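Local coordinates for argonaute protein (Marinitoga piezophila, PDB 5I4A), which uses short guide RNAs with a 5'-hydroxyl end to bind complementary target strands and cleaves the target in a metal-dependent reaction, at residues K421-F425 against K637-P641; C462-V466 against Y621-A626. All coordinates share one frame; numbering follows the deposited sequence.

Overall arrangement
Contact 1 (421-425 with 637-641) joins two domains, bringing the end of a Mid helix against the C-terminal tail of PIWI, and is only partly buried. Contact 2 (462-466 with 621-626) lies wholly within PIWI, where every touching residue is buried and a helix lies over the central sheet. Their chemistry follows this difference: contact 1 mixes a lysine, backbone carbonyls, a CH-pi contact of proline on phenylalanine and the guide RNA, whereas contact 2 is apolar packing, with alanines in the middle and larger side chains at one end. The tail connects them, since I640 CG2 meets I625 CG2 at 3.8 Å and P641 packs on Y621. Both segments of contact 2 fall in sequence between the two of contact 1.

Contact 1: K421-F425 against K637-P641; sequences KMGNF and KLYIP. With nucleotides of chain B.
K421 reaches across to the tail and gives a hydrogen bond from NZ to the carbonyl O of L638 (2.8 Å), approaching at a C=O...N angle of 155° and tilted 22° from the carbonyl plane. K421 NZ also bonds OP1 of U3 of chain B, modelled at a very short 2.5 Å whose exact value is doubtful, and weakly O3' of A2 of chain B. With CG anti to the backbone N and the chain extended beyond it, the ammonium group spans the gap between helix end and tail. Lying between phosphate and carbonyl, this lysine ties Mid, PIWI and guide backbone together, and the phosphate probably favours its charged form.

Beside it, F425 lays one ring face against P641: P641 CB sits 3.9 Å from the centroid of the F425 ring and 13° off the normal, a CH-pi contact. Main-chain oxygens of the tail also meet this ring: K637 O at its edge, 3.6 Å from F425 CE2, and L638 O obliquely, 3.4 Å from F425 CZ. Y639 turns its ring edge to the U3 phosphate and brings CE1 to 3.4 Å from O5' of U1 of chain B, the guide's 5' end; its OH is held by E635.

Behind these groups, K421 and F425 rest on Q400 of strand 398-403, L638 touches L399 there, and M422 packs on strand 374-379. On the PIWI side, I640 lies against strand 472-482.

Contact 2: C462-V466 against Y621-A626; sequences CIAAV and YPLHIA
V466 meets the first turn of helix 621-626 with both methyl branches. Its CB points to the helix and forks there: CG1 runs to I625 CD1 (3.8 Å) and also approaches Y621 CD2 (4.1 Å), coming obliquely to that ring, while CG2 touches P622 CD (3.9 Å). The torsion decides this division of labour, since chi1 of -50° puts CG1 anti to the carbonyl carbon and CG2 between N and C, so that the two methyls reach different helix residues. I625 CD1 in turn covers one face of the Y621 ring, 3.6 Å above the plane and over its centre, so CG1 of V466 touches both members of a pair already packed together.

The strand belongs to the central mixed sheet of the RNase H fold of PIWI. Against it the axis of segment 621-626 runs at 146° to that of 462-466, closer to antiparallel, with a closest approach of 7.0 Å. The short spacing is consistent with two alanines, A464 and A626, meeting there CB to CB. A464 CB, the whole of that side chain, lies 3.5 Å from P622 O and 3.7 Å from I625 CG2, and P622 CB in return sits against the backbone O of A464. P622 O is already the acceptor for A626 N in the helix. Further toward the strand's start, C462 SG faces the backbone of A626, 3.6 Å from its O.

I463 and A465 alternate to the other side of the strand, where both meet A499 of helix 485-507. Backbone hydrogen bonds join C462 to D449 and A464 to G447 on the adjacent strand 443-452. D449 is an inferred active-site residue and probable manganese ligand, as is N627, the helix residue directly after A626.

Contact 1: K421-F425 against K637-P641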
loop_
_atom_site.group_PDB
_atom_site.type_symbol
_atom_site.label_atom_id
_atom_site.label_comp_id
_atom_site.label_asym_id
_atom_site.label_seq_id
_atom_site.Cartn_x
_atom_site.Cartn_y
_atom_site.Cartn_z
ATOM N N LYS A 421 0.252 16.656 16.057
ATOM C CA LYS A 421 1.418 16.274 15.267
ATOM C C LYS A 421 2.701 16.840 15.864
ATOM O O LYS A 421 3.724 16.149 15.936
ATOM C CB LYS A 421 1.249 16.751 13.824
ATOM C CG LYS A 421 2.468 16.509 12.951
ATOM C CD LYS A 421 2.250 16.986 11.529
ATOM C CE LYS A 421 3.402 16.549 10.642
ATOM N NZ LYS A 421 3.202 16.901 9.202
ATOM N N MET A 422 2.661 18.101 16.301
ATOM C CA MET A 422 3.828 18.706 16.936
ATOM C C MET A 422 4.253 17.917 18.167
ATOM O O MET A 422 5.440 17.620 18.349
ATOM C CB MET A 422 3.526 20.156 17.305
ATOM C CG MET A 422 3.354 21.075 16.117
ATOM S SD MET A 422 2.986 22.751 16.653
ATOM C CE MET A 422 2.881 23.585 15.078
ATOM N N GLY A 423 3.291 17.562 19.023
ATOM C CA GLY A 423 3.609 16.709 20.157
ATOM C C GLY A 423 4.186 15.377 19.723
ATOM O O GLY A 423 5.155 14.886 20.307
ATOM N N ASN A 424 3.603 14.783 18.677
ATOM C CA ASN A 424 4.116 13.538 18.121
ATOM C C ASN A 424 5.580 13.662 17.706
ATOM O O ASN A 424 6.330 12.682 17.784
ATOM C CB ASN A 424 3.252 13.125 16.926
ATOM C CG ASN A 424 3.083 11.623 16.808
ATOM O OD1 ASN A 424 3.025 10.910 17.809
ATOM N ND2 ASN A 424 2.997 11.135 15.576
ATOM N N PHE A 425 6.007 14.848 17.271
ATOM C CA PHE A 425 7.363 15.060 16.777
ATOM C C PHE A 425 8.344 15.478 17.864
ATOM O O PHE A 425 9.518 15.711 17.558
ATOM C CB PHE A 425 7.367 16.108 15.660
ATOM C CG PHE A 425 7.160 15.534 14.288
ATOM C CD1 PHE A 425 5.925 15.037 13.906
ATOM C CD2 PHE A 425 8.201 15.499 13.374
ATOM C CE1 PHE A 425 5.734 14.511 12.643
ATOM C CE2 PHE A 425 8.016 14.977 12.109
ATOM C CZ PHE A 425 6.781 14.482 11.743
ATOM N N LYS A 637 10.163 12.866 5.836
ATOM C CA LYS A 637 10.519 13.549 7.074
ATOM C C LYS A 637 9.381 14.412 7.599
ATOM O O LYS A 637 9.386 14.772 8.781
ATOM C CB LYS A 637 11.768 14.409 6.868
ATOM C CG LYS A 637 13.093 13.669 7.009
ATOM C CD LYS A 637 14.247 14.662 7.112
ATOM C CE LYS A 637 15.499 14.024 7.699
ATOM N NZ LYS A 637 16.240 13.193 6.711
ATOM N N LEU A 638 8.414 14.755 6.748
ATOM C CA LEU A 638 7.251 15.519 7.180
ATOM C C LEU A 638 6.255 14.678 7.963
ATOM O O LEU A 638 5.418 15.238 8.676
ATOM C CB LEU A 638 6.539 16.127 5.971
ATOM C CG LEU A 638 7.371 17.012 5.047
ATOM C CD1 LEU A 638 6.533 17.480 3.866
ATOM C CD2 LEU A 638 7.937 18.194 5.818
ATOM N N TYR A 639 6.320 13.356 7.839
ATOM C CA TYR A 639 5.336 12.472 8.445
ATOM C C TYR A 639 5.907 11.591 9.540
ATOM O O TYR A 639 5.184 11.249 10.483
ATOM C CB TYR A 639 4.702 11.572 7.374
ATOM C CG TYR A 639 4.431 12.267 6.057
ATOM C CD1 TYR A 639 3.598 13.377 5.991
ATOM C CD2 TYR A 639 4.987 11.796 4.871
ATOM C CE1 TYR A 639 3.340 14.009 4.788
ATOM C CE2 TYR A 639 4.736 12.423 3.662
ATOM C CZ TYR A 639 3.909 13.531 3.628
ATOM O OH TYR A 639 3.651 14.158 2.431
ATOM N N ILE A 640 7.176 11.218 9.436
ATOM C CA ILE A 640 7.821 10.249 10.313
ATOM C C ILE A 640 8.767 11.017 11.234
ATOM O O ILE A 640 9.750 11.602 10.757
ATOM C CB ILE A 640 8.575 9.187 9.499
ATOM C CG1 ILE A 640 7.640 8.518 8.486
ATOM C CG2 ILE A 640 9.217 8.155 10.408
ATOM C CD1 ILE A 640 6.400 7.904 9.091
ATOM N N PRO A 641 8.514 11.053 12.546
ATOM C CA PRO A 641 9.435 11.752 13.451
ATOM C C PRO A 641 10.691 10.941 13.734
ATOM O O PRO A 641 10.713 10.112 14.649
ATOM C CB PRO A 641 8.594 11.954 14.717
ATOM C CG PRO A 641 7.609 10.828 14.692
ATOM C CD PRO A 641 7.322 10.536 13.242
ATOM P P A B 2 -1.738 20.872 5.432
ATOM O OP1 A B 2 -2.644 20.140 4.516
ATOM O OP2 A B 2 -2.026 22.285 5.781
ATOM O "O5'" A B 2 -1.671 20.026 6.779
ATOM C "C5'" A B 2 -0.808 20.393 7.846
ATOM C "C4'" A B 2 -1.132 19.602 9.084
ATOM O "O4'" A B 2 -2.421 20.032 9.598
ATOM C "C3'" A B 2 -1.294 18.105 8.870
ATOM O "O3'" A B 2 -0.063 17.404 8.871
ATOM C "C2'" A B 2 -2.240 17.705 9.992
ATOM O "O2'" A B 2 -1.553 17.618 11.231
ATOM C "C1'" A B 2 -3.165 18.918 10.036
ATOM N N9 A B 2 -4.312 18.758 9.123
ATOM C C8 A B 2 -4.513 19.380 7.917
ATOM N N7 A B 2 -5.632 19.040 7.321
ATOM C C5 A B 2 -6.202 18.126 8.199
ATOM C C6 A B 2 -7.398 17.388 8.154
ATOM N N6 A B 2 -8.275 17.457 7.147
ATOM N N1 A B 2 -7.664 16.563 9.191
ATOM C C2 A B 2 -6.789 16.494 10.200
ATOM N N3 A B 2 -5.633 17.139 10.349
ATOM C C4 A B 2 -5.399 17.946 9.307
ATOM P P U B 3 0.097 16.079 7.980
ATOM O OP1 U B 3 1.431 15.482 8.240
ATOM O OP2 U B 3 -0.299 16.392 6.588
ATOM O "O5'" U B 3 -0.995 15.100 8.590
ATOM C "C5'" U B 3 -1.698 14.198 7.759
ATOM C "C4'" U B 3 -2.868 13.586 8.482
ATOM O "O4'" U B 3 -3.938 14.560 8.609
ATOM C "C3'" U B 3 -3.512 12.406 7.777
ATOM O "O3'" U B 3 -2.837 11.192 8.045
ATOM C "C2'" U B 3 -4.937 12.428 8.304
ATOM O "O2'" U B 3 -5.001 11.838 9.590
ATOM C "C1'" U B 3 -5.189 13.930 8.440
ATOM N N1 U B 3 -5.823 14.488 7.225
ATOM C C2 U B 3 -7.132 14.137 6.940
ATOM O O2 U B 3 -7.803 13.397 7.639
ATOM N N3 U B 3 -7.637 14.693 5.791
ATOM C C4 U B 3 -6.987 15.540 4.923
ATOM O O4 U B 3 -7.583 15.959 3.929
ATOM C C5 U B 3 -5.640 15.854 5.284
ATOM C C6 U B 3 -5.120 15.327 6.396
ATOM O "O5'" U B 1 2.119 17.192 5.167
ATOM C "C5'" U B 1 2.462 18.441 5.757
ATOM C "C4'" U B 1 1.862 19.604 5.002
ATOM O "O4'" U B 1 2.534 19.740 3.721
ATOM C "C3'" U B 1 0.369 19.493 4.701
ATOM O "O3'" U B 1 -0.252 20.771 4.831
ATOM C "C2'" U B 1 0.336 19.046 3.242
ATOM O "O2'" U B 1 -0.822 19.445 2.537
ATOM C "C1'" U B 1 1.589 19.705 2.670
ATOM N N1 U B 1 2.181 18.939 1.567
ATOM C C2 U B 1 2.379 19.541 0.338
ATOM O O2 U B 1 2.088 20.704 0.111
ATOM N N3 U B 1 2.936 18.725 -0.620
ATOM C C4 U B 1 3.300 17.397 -0.470
ATOM O O4 U B 1 3.791 16.785 -1.418
ATOM C C5 U B 1 3.060 16.852 0.828
ATOM C C6 U B 1 2.520 17.624 1.774
#

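Contact 2: C462-V466 against Y621-A626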
loop_
_atom_site.group_PDB
_atom_site.type_symbol
_atom_site.label_atom_id
_atom_site.label_comp_id
_atom_site.label_asym_id
_atom_site.label_seq_id
_atom_site.Cartn_x
_atom_site.Cartn_y
_atom_site.Cartn_z
ATOM N N CYS A 462 14.689 -0.632 2.593
ATOM C CA CYS A 462 14.468 0.255 3.730
ATOM C C CYS A 462 13.935 -0.567 4.896
ATOM O O CYS A 462 13.045 -1.402 4.706
ATOM C CB CYS A 462 13.493 1.385 3.381
ATOM S SG CYS A 462 13.067 2.440 4.794
ATOM N N ILE A 463 14.489 -0.342 6.088
ATOM C CA ILE A 463 14.063 -1.039 7.295
ATOM C C ILE A 463 13.739 -0.015 8.376
ATOM O O ILE A 463 14.280 1.095 8.394
ATOM C CB ILE A 463 15.126 -2.048 7.797
ATOM C CG1 ILE A 463 16.221 -1.348 8.606
ATOM C CG2 ILE A 463 15.749 -2.800 6.630
ATOM C CD1 ILE A 463 16.177 -1.658 10.092
ATOM N N ALA A 464 12.848 -0.401 9.289
ATOM C CA ALA A 464 12.424 0.465 10.380
ATOM C C ALA A 464 12.138 -0.389 11.606
ATOM O O ALA A 464 11.438 -1.401 11.508
ATOM C CB ALA A 464 11.179 1.272 9.996
ATOM N N ALA A 465 12.673 0.025 12.754
ATOM C CA ALA A 465 12.488 -0.684 14.014
ATOM C C ALA A 465 11.842 0.238 15.039
ATOM O O ALA A 465 12.183 1.422 15.125
ATOM C CB ALA A 465 13.823 -1.213 14.550
ATOM N N VAL A 466 10.897 -0.308 15.811
ATOM C CA VAL A 466 10.197 0.440 16.849
ATOM C C VAL A 466 10.055 -0.438 18.087
ATOM O O VAL A 466 10.211 -1.660 18.033
ATOM C CB VAL A 466 8.797 0.930 16.403
ATOM C CG1 VAL A 466 8.861 1.650 15.058
ATOM C CG2 VAL A 466 7.814 -0.229 16.356
ATOM N N TYR A 621 3.039 -0.192 12.315
ATOM C CA TYR A 621 3.830 1.036 12.266
ATOM C C TYR A 621 5.229 0.847 11.684
ATOM O O TYR A 621 5.620 1.659 10.830
ATOM C CB TYR A 621 3.883 1.650 13.673
ATOM C CG TYR A 621 4.365 3.084 13.727
ATOM C CD1 TYR A 621 3.933 4.024 12.797
ATOM C CD2 TYR A 621 5.236 3.502 14.723
ATOM C CE1 TYR A 621 4.372 5.336 12.853
ATOM C CE2 TYR A 621 5.675 4.805 14.790
ATOM C CZ TYR A 621 5.242 5.721 13.854
ATOM O OH TYR A 621 5.687 7.020 13.927
ATOM N N PRO A 622 6.013 -0.176 12.059
ATOM C CA PRO A 622 7.318 -0.349 11.393
ATOM C C PRO A 622 7.212 -0.511 9.885
ATOM O O PRO A 622 8.044 0.035 9.150
ATOM C CB PRO A 622 7.891 -1.604 12.069
ATOM C CG PRO A 622 6.728 -2.283 12.705
ATOM C CD PRO A 622 5.813 -1.179 13.120
ATOM N N LEU A 623 6.207 -1.245 9.400
ATOM C CA LEU A 623 6.016 -1.374 7.958
ATOM C C LEU A 623 5.520 -0.073 7.348
ATOM O O LEU A 623 5.923 0.291 6.236
ATOM C CB LEU A 623 5.035 -2.504 7.651
ATOM C CG LEU A 623 5.603 -3.909 7.486
ATOM C CD1 LEU A 623 4.544 -4.798 6.874
ATOM C CD2 LEU A 623 6.850 -3.884 6.622
ATOM N N HIS A 624 4.624 0.626 8.048
ATOM C CA HIS A 624 4.177 1.935 7.583
ATOM C C HIS A 624 5.357 2.877 7.388
ATOM O O HIS A 624 5.439 3.588 6.378
ATOM C CB HIS A 624 3.179 2.526 8.574
ATOM C CG HIS A 624 2.739 3.914 8.231
ATOM N ND1 HIS A 624 1.679 4.173 7.389
ATOM C CD2 HIS A 624 3.225 5.121 8.606
ATOM C CE1 HIS A 624 1.526 5.478 7.264
ATOM N NE2 HIS A 624 2.453 6.077 7.993
ATOM N N ILE A 625 6.288 2.886 8.340
ATOM C CA ILE A 625 7.472 3.731 8.222
ATOM C C ILE A 625 8.330 3.287 7.044
ATOM O O ILE A 625 8.764 4.106 6.225
ATOM C CB ILE A 625 8.272 3.711 9.536
ATOM C CG1 ILE A 625 7.413 4.211 10.701
ATOM C CG2 ILE A 625 9.529 4.541 9.397
ATOM C CD1 ILE A 625 7.887 3.726 12.057
ATOM N N ALA A 626 8.584 1.979 6.943
ATOM C CA ALA A 626 9.462 1.469 5.895
ATOM C C ALA A 626 8.919 1.792 4.508
ATOM O O ALA A 626 9.675 2.207 3.621
ATOM C CB ALA A 626 9.657 -0.038 6.058
#